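Local coordinates for hypothetical protein (Exiguobacterium sibiricum, PDB 2HKV) that is a putative DinB-family protein that holds a metal ion, modelled as nickel, and is seen here as a two-fold pair, at the interface of chains A and B. Residues are numbered along the deposited sequence; one frame, centred on the assembly and turned at random. Chains: chain A/B, Hypothetical protein.

Contact 1: the interface of chains A and B. Residues chain A 36-37, 130-131, 134, 138; chain B 37, 130-131, 134, 137-138.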
# COMPACT_ATOMS: atom_id res chain seq x y z
N PRO A 36 6.58 14.03 12.75
CA PRO A 36 6.97 12.95 13.65
C PRO A 36 8.23 12.20 13.18
O PRO A 36 8.88 11.59 14.00
CB PRO A 36 5.75 12.00 13.63
CG PRO A 36 4.62 12.79 13.06
CD PRO A 36 5.25 13.79 12.14
N ILE A 37 8.52 12.18 11.89
CA ILE A 37 9.75 11.59 11.37
C ILE A 37 10.64 12.70 10.79
O ILE A 37 10.39 13.19 9.69
CB ILE A 37 9.47 10.54 10.27
CG1 ILE A 37 8.38 9.57 10.72
CG2 ILE A 37 10.74 9.81 9.87
CD1 ILE A 37 8.29 8.31 9.88
N SER A 130 -0.66 4.30 5.16
CA SER A 130 0.19 3.70 6.20
C SER A 130 1.07 4.75 6.88
O SER A 130 1.19 4.79 8.15
CB SER A 130 1.06 2.60 5.62
OG SER A 130 1.70 1.85 6.65
N GLN A 131 1.69 5.60 6.07
CA GLN A 131 2.53 6.67 6.61
C GLN A 131 1.73 7.54 7.58
O GLN A 131 2.20 7.85 8.71
CB GLN A 131 3.02 7.55 5.48
CG GLN A 131 4.05 8.54 5.87
CD GLN A 131 4.67 9.22 4.66
OE1 GLN A 131 4.30 8.96 3.52
NE2 GLN A 131 5.67 10.11 4.92
N ASP A 134 1.05 5.77 10.79
CA ASP A 134 2.26 5.75 11.64
C ASP A 134 2.48 7.12 12.31
O ASP A 134 2.83 7.17 13.48
CB ASP A 134 3.51 5.42 10.85
CG ASP A 134 3.57 3.98 10.40
OD1 ASP A 134 2.80 3.14 10.94
OD2 ASP A 134 4.43 3.71 9.51
N LEU A 138 2.49 7.67 16.20
CA LEU A 138 3.65 8.35 16.81
C LEU A 138 3.21 9.52 17.71
O LEU A 138 3.85 9.82 18.72
CB LEU A 138 4.58 8.91 15.75
CG LEU A 138 5.56 7.89 15.13
CD1 LEU A 138 6.21 8.40 13.84
CD2 LEU A 138 6.60 7.52 16.09
N ILE B 37 7.78 2.83 17.14
CA ILE B 37 6.45 3.34 17.49
C ILE B 37 5.91 2.55 18.69
O ILE B 37 5.46 1.42 18.54
CB ILE B 37 5.46 3.20 16.31
CG1 ILE B 37 6.08 3.75 15.03
CG2 ILE B 37 4.14 3.90 16.63
CD1 ILE B 37 5.08 4.00 13.92
N SER B 130 5.64 0.28 3.70
CA SER B 130 5.65 1.67 4.19
C SER B 130 5.98 1.74 5.67
O SER B 130 6.82 2.59 6.13
CB SER B 130 4.30 2.34 3.93
OG SER B 130 4.38 3.74 4.17
N GLN B 131 5.34 0.88 6.46
CA GLN B 131 5.61 0.83 7.90
C GLN B 131 7.11 0.59 8.15
O GLN B 131 7.74 1.31 8.99
CB GLN B 131 4.84 -0.30 8.52
CG GLN B 131 4.86 -0.33 10.00
CD GLN B 131 3.88 -1.34 10.57
OE1 GLN B 131 3.20 -2.05 9.83
NE2 GLN B 131 3.79 -1.40 11.92
N ASP B 134 9.14 3.62 7.36
CA ASP B 134 9.01 4.63 8.43
C ASP B 134 9.85 4.24 9.66
O ASP B 134 10.49 5.10 10.25
CB ASP B 134 7.57 4.79 8.89
CG ASP B 134 6.70 5.47 7.88
OD1 ASP B 134 7.23 6.10 6.92
OD2 ASP B 134 5.44 5.39 8.07
N ASN B 137 13.57 4.83 8.81
CA ASN B 137 13.81 6.28 8.81
C ASN B 137 13.72 6.91 10.21
O ASN B 137 14.51 7.81 10.55
CB ASN B 137 12.84 6.97 7.87
CG ASN B 137 13.25 6.84 6.41
OD1 ASN B 137 14.44 6.77 6.08
ND2 ASN B 137 12.26 6.80 5.54
N LEU B 138 12.81 6.43 11.05
CA LEU B 138 12.80 6.80 12.48
C LEU B 138 14.13 6.46 13.17
O LEU B 138 14.57 7.15 14.08
CB LEU B 138 11.69 6.08 13.22
CG LEU B 138 10.28 6.71 13.09
CD1 LEU B 138 9.16 5.76 13.55
CD2 LEU B 138 10.20 7.96 13.84
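A:Ile37 reaches across to B:Asp134 and B:Leu138 in this two-fold contact between DinB-family helical subunits, where helix 114-138 of each chain meets its twin; whether the pair is the biological dimer the structure alone does not show. The apolar part is built from aliphatic branches and the methylenes of polar residues. CD1 of A:Ile37 comes at about a right angle onto CB of B:Asp134, 3.7 Å away, while its CG1 meets CD2 of B:Leu138 at 4.0 Å. With CG1 anti to the carbonyl carbon (chi1 -49°), the other branch, CG2, is left to touch CB of B:Asn137. An alanine here would probably leave the methylene of B:Asp134 and the CD2 methyl of B:Leu138 without their apolar cover and open a gap beside them. A:Leu138 and B:Leu138 meet tip to tip, CD1 to CD1 at 4.0 Å. CB of A:Ser130 lies 3.7 Å from CB of B:Ser130, and the small serine is likely to allow this close approach. Among the polar groups, the carboxylates of A:Asp134 and B:Asp134 point at each other with planes 75° apart. OD2 of A:Asp134 and OD2 of B:Asp134 lie 2.4 Å apart; both can only accept unless one carries a proton, so the pair is doubtful. The aliphatic CG of A:Gln131 passes beside the carboxylate of B:Asp134.

Contact 2: the interface of chains A and B. Residues chain A 120, 123-124, 127; chain B 12, 148.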
# COMPACT_ATOMS: atom_id res chain seq x y z
N GLU A 120 -1.13 1.15 -9.84
CA GLU A 120 -0.08 1.95 -9.24
C GLU A 120 -0.67 2.99 -8.30
O GLU A 120 -0.14 3.20 -7.22
CB GLU A 120 0.77 2.63 -10.32
CG GLU A 120 2.02 3.40 -9.84
CD GLU A 120 1.70 4.74 -9.15
OE1 GLU A 120 0.67 5.35 -9.50
OE2 GLU A 120 2.46 5.20 -8.27
N VAL A 123 -1.80 1.18 -4.91
CA VAL A 123 -0.72 0.87 -3.99
C VAL A 123 -0.03 2.12 -3.48
O VAL A 123 0.43 2.14 -2.35
CB VAL A 123 0.32 -0.16 -4.57
CG1 VAL A 123 -0.39 -1.48 -4.89
CG2 VAL A 123 1.06 0.36 -5.81
N HIS A 124 0.03 3.18 -4.29
CA HIS A 124 0.53 4.48 -3.80
C HIS A 124 -0.35 5.07 -2.67
O HIS A 124 0.14 5.52 -1.62
CB HIS A 124 0.66 5.41 -5.02
CG HIS A 124 1.36 6.67 -4.75
ND1 HIS A 124 1.29 7.74 -5.61
CD2 HIS A 124 2.13 7.05 -3.72
CE1 HIS A 124 2.00 8.73 -5.11
NE2 HIS A 124 2.53 8.32 -3.98
N HIS A 127 0.36 2.99 0.45
CA HIS A 127 1.68 3.43 0.96
C HIS A 127 1.54 4.66 1.89
O HIS A 127 2.04 4.69 3.00
CB HIS A 127 2.61 3.73 -0.23
CG HIS A 127 3.93 4.36 0.14
ND1 HIS A 127 5.00 3.62 0.63
CD2 HIS A 127 4.34 5.65 0.13
CE1 HIS A 127 6.02 4.43 0.87
NE2 HIS A 127 5.65 5.67 0.59
N HIS B 12 3.84 -4.74 -10.23
CA HIS B 12 3.76 -3.91 -9.03
C HIS B 12 3.99 -4.70 -7.77
O HIS B 12 4.67 -4.22 -6.84
CB HIS B 12 2.45 -3.08 -9.04
CG HIS B 12 2.43 -2.04 -10.11
ND1 HIS B 12 3.07 -0.81 -9.97
CD2 HIS B 12 1.92 -2.05 -11.37
CE1 HIS B 12 2.97 -0.14 -11.10
NE2 HIS B 12 2.30 -0.87 -11.98
N PHE B 148 9.02 3.48 -6.11
CA PHE B 148 8.13 3.37 -7.26
C PHE B 148 8.99 3.64 -8.51
O PHE B 148 8.54 3.45 -9.64
CB PHE B 148 6.98 4.39 -7.16
CG PHE B 148 5.99 4.11 -6.03
CD1 PHE B 148 4.88 3.27 -6.24
CD2 PHE B 148 6.16 4.71 -4.77
CE1 PHE B 148 3.98 3.04 -5.21
CE2 PHE B 148 5.27 4.46 -3.74
CZ PHE B 148 4.18 3.63 -3.95
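B:Phe148, close to the C-terminus of its chain, brings the tip and rim of its ring to helix 114-138 of chain A, touching A:Glu120, A:Val123, A:His124 and A:His127; the residue is poorly ordered, so distances to it are approximate. A:His124 is a nickel ligand of this DinB-family protein, which places the foreign phenyl group beside the metal site.

The aromatic contacts are edge-to-face. The rings of A:His124 and B:Phe148 have centroids 5.0 Å apart and planes inclined by 56°, and the phenyl tip, CZ, also lies 3.8 Å from CA of A:His124. Toward A:His127 the planes are perpendicular, with CE2 of B:Phe148 standing 4.1 Å above the imidazole plane, offset toward its rim. With CG anti to the backbone N (chi1 173°), the imidazole of A:His127 presents a face to that phenyl edge. A flat, apolar phenylalanine suits this place because it can touch several side chains of one helix without needing a polar partner.

An aliphatic contact adds to these: CG2 of A:Val123 meets CE1 of B:Phe148 at 4.0 Å, the branched side chain packing beside the ring rim.

A:Glu120 has two roles. Its carboxylate OE2 lies 3.7 Å from CD1 of B:Phe148, a polar oxygen near a ring rim and not a hydrogen bond. Nearer the backbone, its CA sits over one face of the B:His12 imidazole, toward the rim, and its CB methylene lies 3.6 Å from CE1 of B:His12.

Contact 3: the interface of chains A and B. Residues chain A 4-5, 115; chain B 4-5, 115.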
# COMPACT_ATOMS: atom_id res chain seq x y z
N ASP A 4 -14.00 -8.12 -13.32
CA ASP A 4 -13.60 -8.55 -11.99
C ASP A 4 -12.44 -7.69 -11.41
O ASP A 4 -12.46 -7.35 -10.22
CB ASP A 4 -13.27 -10.04 -12.00
CG ASP A 4 -14.52 -10.91 -11.72
OD1 ASP A 4 -15.62 -10.50 -12.15
OD2 ASP A 4 -14.40 -11.96 -11.04
N TRP A 5 -11.50 -7.27 -12.25
CA TRP A 5 -10.44 -6.37 -11.77
C TRP A 5 -10.98 -4.98 -11.45
O TRP A 5 -10.56 -4.36 -10.48
CB TRP A 5 -9.24 -6.29 -12.74
CG TRP A 5 -9.49 -5.59 -14.06
CD1 TRP A 5 -9.87 -6.15 -15.23
CD2 TRP A 5 -9.32 -4.20 -14.32
NE1 TRP A 5 -10.01 -5.19 -16.22
CE2 TRP A 5 -9.63 -3.98 -15.68
CE3 TRP A 5 -8.92 -3.11 -13.53
CZ2 TRP A 5 -9.56 -2.70 -16.28
CZ3 TRP A 5 -8.86 -1.86 -14.11
CH2 TRP A 5 -9.17 -1.66 -15.48
N THR A 115 -4.28 -0.47 -17.03
CA THR A 115 -4.52 -1.33 -15.85
C THR A 115 -3.39 -1.22 -14.83
O THR A 115 -3.61 -1.14 -13.61
CB THR A 115 -4.75 -2.80 -16.28
OG1 THR A 115 -5.77 -2.78 -17.29
CG2 THR A 115 -5.22 -3.53 -15.22
N ASP B 4 -4.00 -8.46 -18.75
CA ASP B 4 -3.46 -7.16 -18.39
C ASP B 4 -3.43 -6.94 -16.86
O ASP B 4 -2.45 -6.38 -16.34
CB ASP B 4 -4.21 -6.06 -19.14
CG ASP B 4 -3.58 -5.76 -20.52
OD1 ASP B 4 -3.07 -6.72 -21.14
OD2 ASP B 4 -3.56 -4.58 -20.94
N TRP B 5 -4.44 -7.42 -16.14
CA TRP B 5 -4.40 -7.31 -14.67
C TRP B 5 -3.34 -8.22 -14.06
O TRP B 5 -2.68 -7.84 -13.11
CB TRP B 5 -5.78 -7.55 -14.03
CG TRP B 5 -6.31 -8.97 -14.09
CD1 TRP B 5 -7.12 -9.51 -15.04
CD2 TRP B 5 -6.09 -10.00 -13.13
NE1 TRP B 5 -7.39 -10.84 -14.77
CE2 TRP B 5 -6.79 -11.15 -13.57
CE3 TRP B 5 -5.38 -10.06 -11.93
CZ2 TRP B 5 -6.79 -12.36 -12.84
CZ3 TRP B 5 -5.36 -11.24 -11.22
CH2 TRP B 5 -6.08 -12.38 -11.67
N THR B 115 -9.68 -12.39 -7.83
CA THR B 115 -9.01 -11.14 -8.25
C THR B 115 -8.92 -10.13 -7.11
O THR B 115 -7.90 -9.47 -6.90
CB THR B 115 -9.72 -10.54 -9.49
OG1 THR B 115 -9.81 -11.58 -10.47
CG2 THR B 115 -8.95 -9.53 -10.02
O HOH W 1 -12.07 -12.89 -9.70
O HOH W 2 -4.35 -2.24 -19.54
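A:Trp5 and B:Trp5 meet through their CB methylenes near the start of helix 4-26 in the DinB-family fold, their side chains sliding past one another in opposite directions. CB of A:Trp5 lies 3.9 Å from CB of B:Trp5, so the slender stems of the tryptophans make the contact. A chi1 of 69° sets CG between the backbone N and the carbonyl carbon and helps to send each indole away from the other. Tryptophan suits the place because its broad indole can pack within its own chain while the stem meets the partner.

A:Thr115 and B:Thr115, at the start of helix 114-138, have two different jobs, and the two branches of threonine suit both. The methyl, CG2 of A:Thr115, is anti to the backbone N and packs 3.9 Å from CA of B:Trp5. It also lies 4.0 Å above one face of the indole of A:Trp5, toward its rim.

The hydroxyl branch works through water. OG1 of A:Thr115 lies 2.7 Å from water 2. The backbone N of A:Thr115 donates to the same water over 3.1 Å, 159° at the hydrogen. Water 2 then reaches OD2 of B:Asp4 at 2.8 Å; the aspartate carboxylate can accept a hydrogen bond from a water held at the start of the partner's helix 114-138. The twin bridge runs through water 1 from B:Thr115 to A:Asp4.

Helix 114-138 runs through all three contacts, supplying its start to contact 3, its middle to contact 2 and its end to contact 1. Between centres of C-alpha atoms, contacts 1 and 2 are about 17 Å apart, contacts 2 and 3 about 15 Å, and contacts 1 and 3 about 31 Å, so the three follow one another along that helix. Helix 4-26 joins contacts 2 and 3. The surface thus has water-mediated, aromatic and aliphatic stretches, but the structure alone does not show whether the pair is the biological dimer. Contact 2 places the partner's chain end beside a nickel-binding histidine.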